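PDB 6LXU: L-methionine gamma-lyase, which is a pyridoxal-phosphate-dependent lyase of the Cys/Met metabolism family, with its cofactor carried on a lysine and four chains in the assembly. Local coordinates for residues Glu157-Leu169 against Pro293-Gln307. Residues are numbered along the deposited sequence; the frame is centred on the assembly and turned at random.
Sequences ETPANPNLKIVDL and PGLETHPGYEIAKKQ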
loop_
_atom_site.group_PDB
_atom_site.type_symbol
_atom_site.label_atom_id
_atom_site.label_comp_id
_atom_site.label_asym_id
_atom_site.label_seq_id
_atom_site.Cartn_x
_atom_site.Cartn_y
_atom_site.Cartn_z
ATOM N N GLU A 157 -31.166 13.270 -5.875
ATOM C CA GLU A 157 -30.236 12.387 -6.573
ATOM C C GLU A 157 -30.650 12.332 -8.030
ATOM O O GLU A 157 -31.794 12.009 -8.310
ATOM C CB GLU A 157 -30.307 11.010 -5.912
ATOM C CG GLU A 157 -29.244 10.027 -6.321
ATOM C CD GLU A 157 -29.365 8.699 -5.594
ATOM O OE1 GLU A 157 -29.767 8.633 -4.380
ATOM O OE2 GLU A 157 -29.044 7.691 -6.250
ATOM N N THR A 158 -29.755 12.662 -8.966
ATOM C CA THR A 158 -30.090 12.656 -10.390
ATOM C C THR A 158 -28.823 12.517 -11.223
ATOM O O THR A 158 -27.862 13.222 -10.961
ATOM C CB THR A 158 -30.885 13.919 -10.830
ATOM O OG1 THR A 158 -31.197 13.837 -12.224
ATOM C CG2 THR A 158 -30.167 15.216 -10.521
ATOM N N PRO A 159 -28.804 11.639 -12.226
ATOM C CA PRO A 159 -29.781 10.580 -12.477
ATOM C C PRO A 159 -29.836 9.592 -11.326
ATOM O O PRO A 159 -28.849 9.451 -10.603
ATOM C CB PRO A 159 -29.245 9.902 -13.751
ATOM C CG PRO A 159 -28.281 10.869 -14.346
ATOM C CD PRO A 159 -27.683 11.578 -13.172
ATOM N N ALA A 160 -30.972 8.918 -11.153
ATOM C CA ALA A 160 -31.151 7.992 -10.011
ATOM C C ALA A 160 -31.760 6.676 -10.453
ATOM O O ALA A 160 -32.672 6.691 -11.301
ATOM C CB ALA A 160 -32.041 8.623 -8.954
ATOM N N ASN A 161 -31.297 5.567 -9.839
ATOM C CA ASN A 161 -31.744 4.161 -10.086
ATOM C C ASN A 161 -33.238 4.034 -9.888
ATOM O O ASN A 161 -33.784 4.825 -9.135
ATOM C CB ASN A 161 -31.139 3.174 -9.053
ATOM C CG ASN A 161 -29.627 3.019 -9.140
ATOM O OD1 ASN A 161 -29.091 2.527 -10.149
ATOM N ND2 ASN A 161 -28.935 3.332 -8.032
ATOM N N PRO A 162 -33.925 3.047 -10.493
ATOM C CA PRO A 162 -33.380 2.035 -11.425
ATOM C C PRO A 162 -33.615 2.352 -12.920
ATOM O O PRO A 162 -33.183 1.591 -13.810
ATOM C CB PRO A 162 -34.189 0.802 -11.035
ATOM C CG PRO A 162 -35.541 1.361 -10.687
ATOM C CD PRO A 162 -35.298 2.707 -10.065
ATOM N N ASN A 163 -34.315 3.454 -13.162
ATOM C CA ASN A 163 -34.715 3.913 -14.482
ATOM C C ASN A 163 -34.047 5.245 -14.848
ATOM O O ASN A 163 -34.501 5.930 -15.757
ATOM C CB ASN A 163 -36.257 4.054 -14.553
ATOM C CG ASN A 163 -37.009 2.718 -14.477
ATOM O OD1 ASN A 163 -36.456 1.637 -14.679
ATOM N ND2 ASN A 163 -38.322 2.808 -14.269
ATOM N N LEU A 164 -32.957 5.601 -14.163
ATOM C CA LEU A 164 -32.196 6.829 -14.456
ATOM C C LEU A 164 -33.094 8.073 -14.491
ATOM O O LEU A 164 -33.045 8.906 -15.404
ATOM C CB LEU A 164 -31.338 6.673 -15.715
ATOM C CG LEU A 164 -30.285 5.560 -15.542
ATOM C CD1 LEU A 164 -29.557 5.278 -16.841
ATOM C CD2 LEU A 164 -29.276 5.862 -14.444
ATOM N N LYS A 165 -33.905 8.180 -13.450
ATOM C CA LYS A 165 -34.788 9.318 -13.250
ATOM C C LYS A 165 -34.004 10.613 -13.165
ATOM O O LYS A 165 -32.989 10.695 -12.464
ATOM C CB LYS A 165 -35.581 9.116 -11.963
ATOM C CG LYS A 165 -36.597 10.200 -11.634
ATOM C CD LYS A 165 -37.300 9.879 -10.317
ATOM C CE LYS A 165 -38.356 10.892 -9.964
ATOM N NZ LYS A 165 -39.170 10.411 -8.821
ATOM N N ILE A 166 -34.524 11.629 -13.851
ATOM C CA ILE A 166 -33.936 12.957 -13.879
ATOM C C ILE A 166 -34.838 13.920 -13.107
ATOM O O ILE A 166 -36.071 13.905 -13.274
ATOM C CB ILE A 166 -33.807 13.459 -15.339
ATOM C CG1 ILE A 166 -32.912 12.543 -16.189
ATOM C CG2 ILE A 166 -33.304 14.896 -15.389
ATOM C CD1 ILE A 166 -31.481 12.422 -15.684
ATOM N N VAL A 167 -34.241 14.741 -12.259
ATOM C CA VAL A 167 -34.977 15.808 -11.561
ATOM C C VAL A 167 -34.198 17.104 -11.711
ATOM O O VAL A 167 -32.982 17.098 -11.913
ATOM C CB VAL A 167 -35.296 15.473 -10.085
ATOM C CG1 VAL A 167 -35.984 14.112 -9.983
ATOM C CG2 VAL A 167 -34.064 15.516 -9.207
ATOM N N ASP A 168 -34.925 18.223 -11.637
ATOM C CA ASP A 168 -34.385 19.537 -11.981
ATOM C C ASP A 168 -33.772 20.182 -10.753
ATOM O O ASP A 168 -34.488 20.716 -9.897
ATOM C CB ASP A 168 -35.508 20.408 -12.553
ATOM C CG ASP A 168 -35.010 21.696 -13.189
ATOM O OD1 ASP A 168 -34.083 22.314 -12.646
ATOM O OD2 ASP A 168 -35.594 22.092 -14.228
ATOM N N LEU A 169 -32.444 20.140 -10.652
ATOM C CA LEU A 169 -31.766 20.594 -9.446
ATOM C C LEU A 169 -31.965 22.080 -9.171
ATOM O O LEU A 169 -32.158 22.470 -8.028
ATOM C CB LEU A 169 -30.286 20.265 -9.523
ATOM C CG LEU A 169 -29.957 18.765 -9.567
ATOM C CD1 LEU A 169 -28.448 18.597 -9.635
ATOM C CD2 LEU A 169 -30.522 18.054 -8.345
ATOM N N PRO A 293 -30.520 9.015 -20.016
ATOM C CA PRO A 293 -30.916 10.447 -20.007
ATOM C C PRO A 293 -30.823 11.164 -21.347
ATOM O O PRO A 293 -31.518 12.168 -21.540
ATOM C CB PRO A 293 -29.960 11.066 -18.989
ATOM C CG PRO A 293 -29.607 9.928 -18.073
ATOM C CD PRO A 293 -29.495 8.737 -18.982
ATOM N N GLY A 294 -29.962 10.693 -22.240
ATOM C CA GLY A 294 -29.772 11.298 -23.549
ATOM C C GLY A 294 -30.744 10.875 -24.636
ATOM O O GLY A 294 -30.682 11.409 -25.744
ATOM N N LEU A 295 -31.629 9.918 -24.359
ATOM C CA LEU A 295 -32.672 9.578 -25.347
ATOM C C LEU A 295 -33.771 10.622 -25.285
ATOM O O LEU A 295 -34.247 10.972 -24.213
ATOM C CB LEU A 295 -33.255 8.202 -25.090
ATOM C CG LEU A 295 -32.333 7.040 -25.445
ATOM C CD1 LEU A 295 -32.928 5.747 -24.926
ATOM C CD2 LEU A 295 -32.095 6.959 -26.946
ATOM N N GLU A 296 -34.209 11.102 -26.454
ATOM C CA GLU A 296 -35.273 12.111 -26.501
ATOM C C GLU A 296 -36.604 11.595 -25.956
ATOM O O GLU A 296 -37.459 12.387 -25.548
ATOM C CB GLU A 296 -35.466 12.643 -27.926
ATOM C CG GLU A 296 -34.285 13.447 -28.446
ATOM C CD GLU A 296 -34.463 13.895 -29.889
ATOM O OE1 GLU A 296 -35.611 13.899 -30.392
ATOM O OE2 GLU A 296 -33.450 14.253 -30.524
ATOM N N THR A 297 -36.759 10.278 -25.929
ATOM C CA THR A 297 -37.923 9.615 -25.365
ATOM C C THR A 297 -37.838 9.382 -23.846
ATOM O O THR A 297 -38.770 8.854 -23.253
ATOM C CB THR A 297 -38.134 8.258 -26.072
ATOM O OG1 THR A 297 -36.920 7.492 -26.009
ATOM C CG2 THR A 297 -38.504 8.485 -27.547
ATOM N N HIS A 298 -36.715 9.753 -23.219
ATOM C CA HIS A 298 -36.559 9.582 -21.780
ATOM C C HIS A 298 -37.312 10.714 -21.075
ATOM O O HIS A 298 -37.112 11.865 -21.422
ATOM C CB HIS A 298 -35.066 9.618 -21.402
ATOM C CG HIS A 298 -34.780 9.094 -20.033
ATOM N ND1 HIS A 298 -34.856 7.753 -19.732
ATOM C CD2 HIS A 298 -34.377 9.720 -18.904
ATOM C CE1 HIS A 298 -34.528 7.580 -18.463
ATOM N NE2 HIS A 298 -34.238 8.757 -17.936
ATOM N N PRO A 299 -38.058 10.390 -20.007
ATOM C CA PRO A 299 -38.664 11.469 -19.231
ATOM C C PRO A 299 -37.601 12.398 -18.656
ATOM O O PRO A 299 -36.562 11.929 -18.155
ATOM C CB PRO A 299 -39.411 10.732 -18.106
ATOM C CG PRO A 299 -39.607 9.360 -18.609
ATOM C CD PRO A 299 -38.382 9.076 -19.432
ATOM N N GLY A 300 -37.840 13.697 -18.744
ATOM C CA GLY A 300 -36.876 14.670 -18.268
ATOM C C GLY A 300 -35.673 14.862 -19.170
ATOM O O GLY A 300 -34.687 15.453 -18.733
ATOM N N TYR A 301 -35.762 14.430 -20.435
ATOM C CA TYR A 301 -34.642 14.607 -21.359
ATOM C C TYR A 301 -34.210 16.080 -21.419
ATOM O O TYR A 301 -33.023 16.397 -21.405
ATOM C CB TYR A 301 -35.028 14.104 -22.763
ATOM C CG TYR A 301 -34.118 14.606 -23.859
ATOM C CD1 TYR A 301 -32.831 14.091 -24.018
ATOM C CD2 TYR A 301 -34.542 15.594 -24.753
ATOM C CE1 TYR A 301 -31.992 14.554 -25.011
ATOM C CE2 TYR A 301 -33.700 16.069 -25.751
ATOM C CZ TYR A 301 -32.431 15.546 -25.873
ATOM O OH TYR A 301 -31.597 16.001 -26.859
ATOM N N GLU A 302 -35.191 16.982 -21.496
ATOM C CA GLU A 302 -34.877 18.400 -21.637
ATOM C C GLU A 302 -34.200 18.967 -20.389
ATOM O O GLU A 302 -33.333 19.825 -20.503
ATOM C CB GLU A 302 -36.124 19.214 -22.010
ATOM C CG GLU A 302 -36.722 18.873 -23.376
ATOM C CD GLU A 302 -35.851 19.229 -24.571
ATOM O OE1 GLU A 302 -34.889 20.012 -24.457
ATOM O OE2 GLU A 302 -36.144 18.708 -25.675
ATOM N N ILE A 303 -34.563 18.450 -19.213
ATOM C CA ILE A 303 -33.889 18.838 -17.965
ATOM C C ILE A 303 -32.445 18.326 -17.967
ATOM O O ILE A 303 -31.508 19.048 -17.640
ATOM C CB ILE A 303 -34.653 18.307 -16.734
ATOM C CG1 ILE A 303 -36.027 18.994 -16.617
ATOM C CG2 ILE A 303 -33.854 18.519 -15.459
ATOM C CD1 ILE A 303 -37.015 18.255 -15.747
ATOM N N ALA A 304 -32.262 17.067 -18.369
ATOM C CA ALA A 304 -30.918 16.493 -18.471
ATOM C C ALA A 304 -30.047 17.310 -19.411
ATOM O O ALA A 304 -28.892 17.595 -19.102
ATOM C CB ALA A 304 -30.981 15.044 -18.937
ATOM N N LYS A 305 -30.615 17.710 -20.549
ATOM C CA LYS A 305 -29.880 18.520 -21.519
ATOM C C LYS A 305 -29.448 19.878 -20.950
ATOM O O LYS A 305 -28.409 20.399 -21.322
ATOM C CB LYS A 305 -30.719 18.709 -22.782
ATOM C CG LYS A 305 -29.970 19.343 -23.944
ATOM C CD LYS A 305 -30.883 19.464 -25.149
ATOM C CE LYS A 305 -30.146 20.056 -26.340
ATOM N NZ LYS A 305 -31.064 20.346 -27.475
ATOM N N LYS A 306 -30.238 20.448 -20.047
ATOM C CA LYS A 306 -29.893 21.725 -19.443
ATOM C C LYS A 306 -28.855 21.628 -18.348
ATOM O O LYS A 306 -28.069 22.548 -18.181
ATOM C CB LYS A 306 -31.120 22.365 -18.817
ATOM C CG LYS A 306 -32.175 22.923 -19.753
ATOM C CD LYS A 306 -31.660 24.180 -20.401
ATOM C CE LYS A 306 -32.736 24.906 -21.181
ATOM N NZ LYS A 306 -32.213 26.183 -21.714
ATOM N N GLN A 307 -28.884 20.559 -17.539
ATOM C CA GLN A 307 -28.020 20.497 -16.352
ATOM C C GLN A 307 -26.860 19.502 -16.448
ATOM O O GLN A 307 -26.037 19.477 -15.538
ATOM C CB GLN A 307 -28.855 20.263 -15.083
ATOM C CG GLN A 307 -29.373 18.852 -14.909
ATOM C CD GLN A 307 -30.358 18.670 -13.767
ATOM O OE1 GLN A 307 -30.823 19.628 -13.132
ATOM N NE2 GLN A 307 -30.712 17.416 -13.509
HETATM O O HOH W 1 -29.207 14.851 -13.883
HETATM O O HOH W 2 -36.541 10.582 -15.882
HETATM O O HOH W 3 -31.406 22.311 -13.114
#
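Ile166 packs into the turn and first helical residues of 293-307 while His298 and Gln307 hydrogen-bond the backbone on either side of it, a buried contact between the loop leaving strand 151-157 of the seven-stranded sheet and the segment that follows strand 287-291 of the smaller sheet. The branches of Ile166 divide the work: CD1 reaches Pro293 CB at 3.9 Å, CG1 lies by Ala304 CB, and, with CG1 beside the backbone N (chi1 -60°), CG2 lies anti to that N and so meets Ile303 CG2 at 3.7 Å, the two side chains running antiparallel alongside each other. Gly300, the N-cap of helix 301-307, puts its O 3.7 Å from Ile166 CG2. Pro293 extends the apolar patch, touching Pro159 and Leu164.

His298 NE2 donates its N-H to Leu164 O (2.8 Å, 163°); the oxygen lies near the ring plane, but the donor stands well above the carbonyl plane. The imidazole thus presents its edge to the loop, with Asn163 O also at that edge, Pro299 CD over one face and Pro293 N over the other, both toward the rim. At the other end, Gln307 uses both amide atoms: NE2 donates to Val167 O at 2.8 Å, and OE1 accepts the N-H of Leu169 (N to OE1 3.0 Å) on a lone pair in the carbonyl plane. These two bonds fix the amide's rotation. One water joins NE2 to Thr158 OG1, another joins OE1 to Asp168 OD1, which also caps Ala171 N.

Within the loop, Leu164 and Lys165 face Ala160 in a G1 beta bulge, and Val167 N bonds Thr158 OG1. The contact thus ties together the two sheet-bearing parts of one chain, in the manner of the PLP-dependent aminotransferase-like fold, where a large sheet domain packs against a smaller C-terminal one.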